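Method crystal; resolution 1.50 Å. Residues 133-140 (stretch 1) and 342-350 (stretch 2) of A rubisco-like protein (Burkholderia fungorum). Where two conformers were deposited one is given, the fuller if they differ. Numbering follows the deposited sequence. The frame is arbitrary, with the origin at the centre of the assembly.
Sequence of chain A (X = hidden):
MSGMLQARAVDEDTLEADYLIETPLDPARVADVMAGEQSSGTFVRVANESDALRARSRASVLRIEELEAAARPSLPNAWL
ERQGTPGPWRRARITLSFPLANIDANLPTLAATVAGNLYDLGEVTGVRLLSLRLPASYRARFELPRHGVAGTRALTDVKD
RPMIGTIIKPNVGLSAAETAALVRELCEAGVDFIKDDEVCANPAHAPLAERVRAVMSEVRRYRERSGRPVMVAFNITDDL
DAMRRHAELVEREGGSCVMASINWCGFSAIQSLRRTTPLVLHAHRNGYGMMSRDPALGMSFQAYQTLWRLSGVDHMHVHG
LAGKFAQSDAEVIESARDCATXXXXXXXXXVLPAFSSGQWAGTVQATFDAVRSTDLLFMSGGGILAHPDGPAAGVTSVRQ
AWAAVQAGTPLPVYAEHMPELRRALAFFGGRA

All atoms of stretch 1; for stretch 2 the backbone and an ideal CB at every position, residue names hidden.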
ATOM      1  N   ARG A 133      -2.106  15.180  12.445  1.00 14.99           N
ATOM      2  CA  ARG A 133      -3.109  15.874  13.240  1.00 16.20           C
ATOM      3  C   ARG A 133      -4.073  16.599  12.313  1.00 14.81           C
ATOM      4  O   ARG A 133      -3.677  17.479  11.554  1.00 16.38           O
ATOM      5  CB  ARG A 133      -2.449  16.865  14.197  1.00 17.95           C
ATOM      6  CG  ARG A 133      -1.730  16.199  15.352  1.00 20.42           C
ATOM      7  CD  ARG A 133      -1.026  17.221  16.232  1.00 23.86           C
ATOM      8  NE  ARG A 133       0.048  17.892  15.508  1.00 22.27           N
ATOM      9  CZ  ARG A 133       1.238  17.342  15.274  1.00 23.46           C
ATOM     10  NH1 ARG A 133       1.501  16.115  15.707  1.00 25.32           N
ATOM     11  NH2 ARG A 133       2.163  18.014  14.603  1.00 20.79           N
ATOM     12  N   LEU A 134      -5.339  16.209  12.380  1.00 15.26           N
ATOM     13  CA  LEU A 134      -6.375  16.784  11.535  1.00 15.75           C
ATOM     14  C   LEU A 134      -7.400  17.534  12.381  1.00 16.37           C
ATOM     15  O   LEU A 134      -7.746  17.088  13.472  1.00 18.87           O
ATOM     16  CB  LEU A 134      -7.091  15.668  10.757  1.00 18.26           C
ATOM     17  CG  LEU A 134      -6.443  15.161   9.454  1.00 22.67           C
ATOM     18  CD1 LEU A 134      -5.035  14.648   9.672  1.00 21.93           C
ATOM     19  CD2 LEU A 134      -7.296  14.068   8.817  1.00 23.46           C
ATOM     20  N   PRO A 135      -7.900  18.670  11.872  1.00 16.08           N
ATOM     21  CA  PRO A 135      -8.998  19.355  12.566  1.00 17.82           C
ATOM     22  C   PRO A 135     -10.252  18.509  12.527  1.00 18.76           C
ATOM     23  O   PRO A 135     -10.473  17.775  11.562  1.00 18.87           O
ATOM     24  CB  PRO A 135      -9.221  20.625  11.727  1.00 21.79           C
ATOM     25  CG  PRO A 135      -8.009  20.771  10.865  1.00 21.05           C
ATOM     26  CD  PRO A 135      -7.471  19.380  10.657  1.00 17.59           C
ATOM     27  N   ALA A 136     -11.073  18.610  13.568  1.00 18.17           N
ATOM     28  CA  ALA A 136     -12.328  17.874  13.623  1.00 17.41           C
ATOM     29  C   ALA A 136     -13.226  18.148  12.418  1.00 16.98           C
ATOM     30  O   ALA A 136     -13.863  17.238  11.889  1.00 18.04           O
ATOM     31  CB  ALA A 136     -13.070  18.204  14.921  1.00 19.63           C
ATOM     32  N   SER A 137     -13.290  19.406  11.992  1.00 19.40           N
ATOM     33  CA  SER A 137     -14.149  19.778  10.871  1.00 19.21           C
ATOM     34  C   SER A 137     -13.712  19.113   9.568  1.00 17.85           C
ATOM     35  O   SER A 137     -14.528  18.859   8.685  1.00 19.68           O
ATOM     36  CB  SER A 137     -14.197  21.302  10.708  1.00 20.10           C
ATOM     37  OG  SER A 137     -12.903  21.855  10.514  1.00 23.26           O
ATOM     38  N   TYR A 138     -12.419  18.837   9.450  1.00 18.72           N
ATOM     39  CA  TYR A 138     -11.906  18.119   8.285  1.00 17.90           C
ATOM     40  C   TYR A 138     -12.193  16.620   8.419  1.00 15.26           C
ATOM     41  O   TYR A 138     -12.678  15.978   7.479  1.00 15.10           O
ATOM     42  CB  TYR A 138     -10.406  18.374   8.140  1.00 15.40           C
ATOM     43  CG  TYR A 138      -9.758  17.804   6.898  1.00 16.13           C
ATOM     44  CD1 TYR A 138     -10.186  18.170   5.621  1.00 15.40           C
ATOM     45  CD2 TYR A 138      -8.678  16.928   7.002  1.00 15.70           C
ATOM     46  CE1 TYR A 138      -9.565  17.659   4.478  1.00 15.40           C
ATOM     47  CE2 TYR A 138      -8.059  16.409   5.870  1.00 14.82           C
ATOM     48  CZ  TYR A 138      -8.509  16.778   4.616  1.00 15.58           C
ATOM     49  OH  TYR A 138      -7.890  16.274   3.488  1.00 14.67           O
ATOM     50  N   ARG A 139     -11.905  16.062   9.587  1.00 15.38           N
ATOM     51  CA  ARG A 139     -12.185  14.645   9.842  1.00 14.85           C
ATOM     52  C   ARG A 139     -13.642  14.292   9.533  1.00 17.89           C
ATOM     53  O   ARG A 139     -13.948  13.217   9.009  1.00 16.26           O
ATOM     54  CB  ARG A 139     -11.846  14.304  11.298  1.00 16.41           C
ATOM     55  CG  ARG A 139     -11.802  12.811  11.629  1.00 15.12           C
ATOM     56  CD  ARG A 139     -13.162  12.270  12.071  1.00 15.06           C
ATOM     57  NE  ARG A 139     -13.118  10.818  12.234  1.00 15.61           N
ATOM     58  CZ  ARG A 139     -13.325   9.961  11.240  1.00 15.05           C
ATOM     59  NH1 ARG A 139     -13.602  10.417  10.019  1.00 14.23           N
ATOM     60  NH2 ARG A 139     -13.256   8.650  11.456  1.00 14.95           N
ATOM     61  N   ALA A 140     -14.538  15.217   9.856  1.00 17.27           N
ATOM     62  CA  ALA A 140     -15.965  15.026   9.635  1.00 17.78           C
ATOM     63  C   ALA A 140     -16.343  14.840   8.166  1.00 18.47           C
ATOM     64  O   ALA A 140     -17.430  14.351   7.869  1.00 18.12           O
ATOM     65  CB  ALA A 140     -16.750  16.211  10.237  1.00 19.33           C
ATOM     66  N   UNK A 342      -9.601   9.534  20.131  1.00 14.41           N
ATOM     67  CA  UNK A 342     -10.355  10.156  19.030  1.00 14.58           C
ATOM     68  C   UNK A 342      -9.424  10.929  18.106  1.00 17.51           C
ATOM     69  O   UNK A 342      -8.425  11.500  18.559  1.00 17.08           O
ATOM     70  CB  UNK A 342     -11.439  11.087  19.577  1.00 14.58           C
ATOM     71  N   UNK A 343      -9.730  10.934  16.813  1.00 15.51           N
ATOM     72  CA  UNK A 343      -8.853  11.600  15.855  1.00 15.06           C
ATOM     73  C   UNK A 343      -8.778  13.108  16.104  1.00 16.77           C
ATOM     74  O   UNK A 343      -7.752  13.738  15.848  1.00 20.56           O
ATOM     75  CB  UNK A 343      -9.336  11.331  14.428  1.00 15.06           C
ATOM     76  N   UNK A 344      -9.869  13.686  16.596  1.00 17.78           N
ATOM     77  CA  UNK A 344      -9.897  15.115  16.904  1.00 21.06           C
ATOM     78  C   UNK A 344     -10.856  15.374  18.053  1.00 23.83           C
ATOM     79  O   UNK A 344     -11.707  14.542  18.356  1.00 23.93           O
ATOM     80  CB  UNK A 344     -10.301  15.932  15.675  1.00 21.06           C
ATOM     81  N   UNK A 345     -10.709  16.528  18.694  1.00 25.93           N
ATOM     82  CA  UNK A 345     -11.552  16.868  19.834  1.00 27.02           C
ATOM     83  C   UNK A 345     -13.035  16.702  19.520  1.00 27.47           C
ATOM     84  O   UNK A 345     -13.539  17.246  18.541  1.00 28.71           O
ATOM     85  CB  UNK A 345     -11.274  18.305  20.280  1.00 27.02           C
ATOM     86  N   UNK A 346     -13.722  15.932  20.357  1.00 31.72           N
ATOM     87  CA  UNK A 346     -15.161  15.777  20.260  1.00 31.36           C
ATOM     88  C   UNK A 346     -15.708  14.888  19.152  1.00 31.04           C
ATOM     89  O   UNK A 346     -16.916  14.862  18.925  1.00 33.67           O
ATOM     90  CB  UNK A 346     -15.777  17.168  20.096  1.00 31.36           C
ATOM     91  N   UNK A 347     -14.823  14.162  18.475  0.77 28.54           N
ATOM     92  CA  UNK A 347     -15.228  13.317  17.348  0.77 27.80           C
ATOM     93  C   UNK A 347     -15.880  12.003  17.775  0.77 28.91           C
ATOM     94  O   UNK A 347     -16.740  11.470  17.066  0.77 33.31           O
ATOM     95  CB  UNK A 347     -14.011  13.013  16.472  0.77 27.80           C
ATOM     96  N   UNK A 348     -15.467  11.485  18.925  1.00 30.22           N
ATOM     97  CA  UNK A 348     -15.989  10.210  19.443  1.00 26.25           C
ATOM     98  C   UNK A 348     -15.954   9.087  18.398  1.00 27.04           C
ATOM     99  O   UNK A 348     -16.957   8.417  18.143  1.00 27.26           O
ATOM    100  CB  UNK A 348     -17.425  10.401  19.936  1.00 26.25           C
ATOM    101  N   UNK A 349     -14.783   8.877  17.812  1.00 17.49           N
ATOM    102  CA  UNK A 349     -14.640   7.976  16.681  1.00 18.64           C
ATOM    103  C   UNK A 349     -13.611   6.863  16.936  1.00 16.92           C
ATOM    104  O   UNK A 349     -12.955   6.380  16.008  1.00 16.51           O
ATOM    105  CB  UNK A 349     -14.243   8.775  15.438  1.00 18.64           C
ATOM    106  N   UNK A 350     -13.460   6.453  18.188  1.00 15.61           N
ATOM    107  CA  UNK A 350     -12.516   5.386  18.508  1.00 13.30           C
ATOM    108  C   UNK A 350     -12.866   4.099  17.770  1.00 14.53           C
ATOM    109  O   UNK A 350     -14.027   3.861  17.421  1.00 15.68           O
ATOM    110  CB  UNK A 350     -12.489   5.135  20.017  1.00 13.30           C
TER

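Position 342 has nothing of stretch 1 within 5.5 Å of its ideal CB. Its phi of -58° and psi of 145° suit many residues, proline among them. The residue is Pro342, and it makes no contact with stretch 1.

At position 343 the CA-to-CB bond points toward stretch 1, and the ideal CB lies 4.0 Å from Arg139 CG. The long aliphatic part of the arginine favours an apolar side chain of moderate size, such as leucine, isoleucine or methionine. The residue is Leu343. Its CD1 lies over one face of the guanidinium, 3.8 Å from Arg139 NE. Its backbone O accepts from water 1 at 2.7 Å, and that water accepts from Leu134 N at 2.9 Å.

Position 344 is tight. Its ideal CB points toward stretch 1, 3.5 Å from Ala136 CA and 3.6 Å from Leu134 O. Little room remains beyond a CB, so a small residue is expected: alanine, glycine or perhaps serine. The residue is Ala344. Its CB packs 3.7 Å from Ala136 CB, where the two stretches come closest by CA atoms, Ala136 CA to Ala344 CA at 4.9 Å.

Position 345 points sideways into open space, and stretch 1 sets no demand. Its phi of -51° and psi of 126° suit the second residue of a type II turn. The residue is Ala345; its backbone O lies 3.8 Å from Ala136 CB.

Position 346 has a phi of 76°, which by itself favours glycine. Gly346 is found there. The turn is closed by the hydrogen bond from 347 N to Ala344 O, 3.1 Å.

Position 347 points toward stretch 1. Its ideal CB is 4.5 Å from Arg139 CD and 5.5 Å from Ala136 CB, so a short, fairly apolar side chain would fit: cysteine, valine or alanine. The residue is Cys347. Two conformers were deposited; in the one given the side chain is in the m rotamer. Its SG lies 3.8 Å from Ala136 CB and 4.0 Å from Arg139 CD.

Position 348 is out of reach, with a positive phi of 50°. Asparagine, aspartate or glycine would tolerate this. It is Asp348.

Position 349 points toward stretch 1, with its ideal CB 4.0 Å from Arg139 NE. The positive charge calls for an acid; a neutral acceptor such as asparagine could also serve. The residue is Asp349. Its OD2 accepts from Arg139 NE at 2.6 Å, a salt bridge at the guanidinium edge. Its OD1 accepts from Leu343 N at 3.0 Å, tying the stretch to itself. Water 2 links its backbone O to Arg139 NH2.

Position 350 is out of reach and unconstrained by stretch 1. It is Ala350.

Stretch 2 (342-350) PLAAGCDDA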
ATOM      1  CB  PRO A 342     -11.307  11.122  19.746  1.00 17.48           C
ATOM      2  CG  PRO A 342     -11.455  10.541  21.122  1.00 20.49           C
ATOM      3  CD  PRO A 342     -10.095   9.972  21.450  1.00 16.92           C
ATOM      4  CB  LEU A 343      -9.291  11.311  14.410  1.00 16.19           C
ATOM      5  CG  LEU A 343      -9.157   9.864  13.908  1.00 13.10           C
ATOM      6  CD1 LEU A 343      -9.442   9.770  12.411  1.00 14.20           C
ATOM      7  CD2 LEU A 343      -7.772   9.306  14.229  1.00 14.75           C
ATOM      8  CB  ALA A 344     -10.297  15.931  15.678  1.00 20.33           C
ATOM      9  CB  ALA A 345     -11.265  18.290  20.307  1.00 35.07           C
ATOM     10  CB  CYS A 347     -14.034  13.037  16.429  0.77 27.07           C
ATOM     11  SG  CYS A 347     -13.565  14.437  15.398  0.77 25.48           S
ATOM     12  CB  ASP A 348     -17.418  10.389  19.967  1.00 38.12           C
ATOM     13  CG  ASP A 348     -17.947   9.143  20.657  1.00 41.72           C
ATOM     14  OD1 ASP A 348     -17.161   8.471  21.359  1.00 44.56           O
ATOM     15  OD2 ASP A 348     -19.150   8.835  20.496  1.00 44.95           O
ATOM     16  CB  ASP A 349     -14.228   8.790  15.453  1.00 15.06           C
ATOM     17  CG  ASP A 349     -12.911   9.527  15.655  1.00 16.71           C
ATOM     18  OD1 ASP A 349     -12.300   9.390  16.729  1.00 16.66           O
ATOM     19  OD2 ASP A 349     -12.479  10.249  14.735  1.00 16.79           O
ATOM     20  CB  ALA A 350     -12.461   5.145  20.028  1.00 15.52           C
TER
HETATM   21  O   HOH W   1      -6.178  13.766  13.613  1.00 20.00           O
HETATM   22  O   HOH W   2     -12.224   6.721  13.488  1.00 13.46           O
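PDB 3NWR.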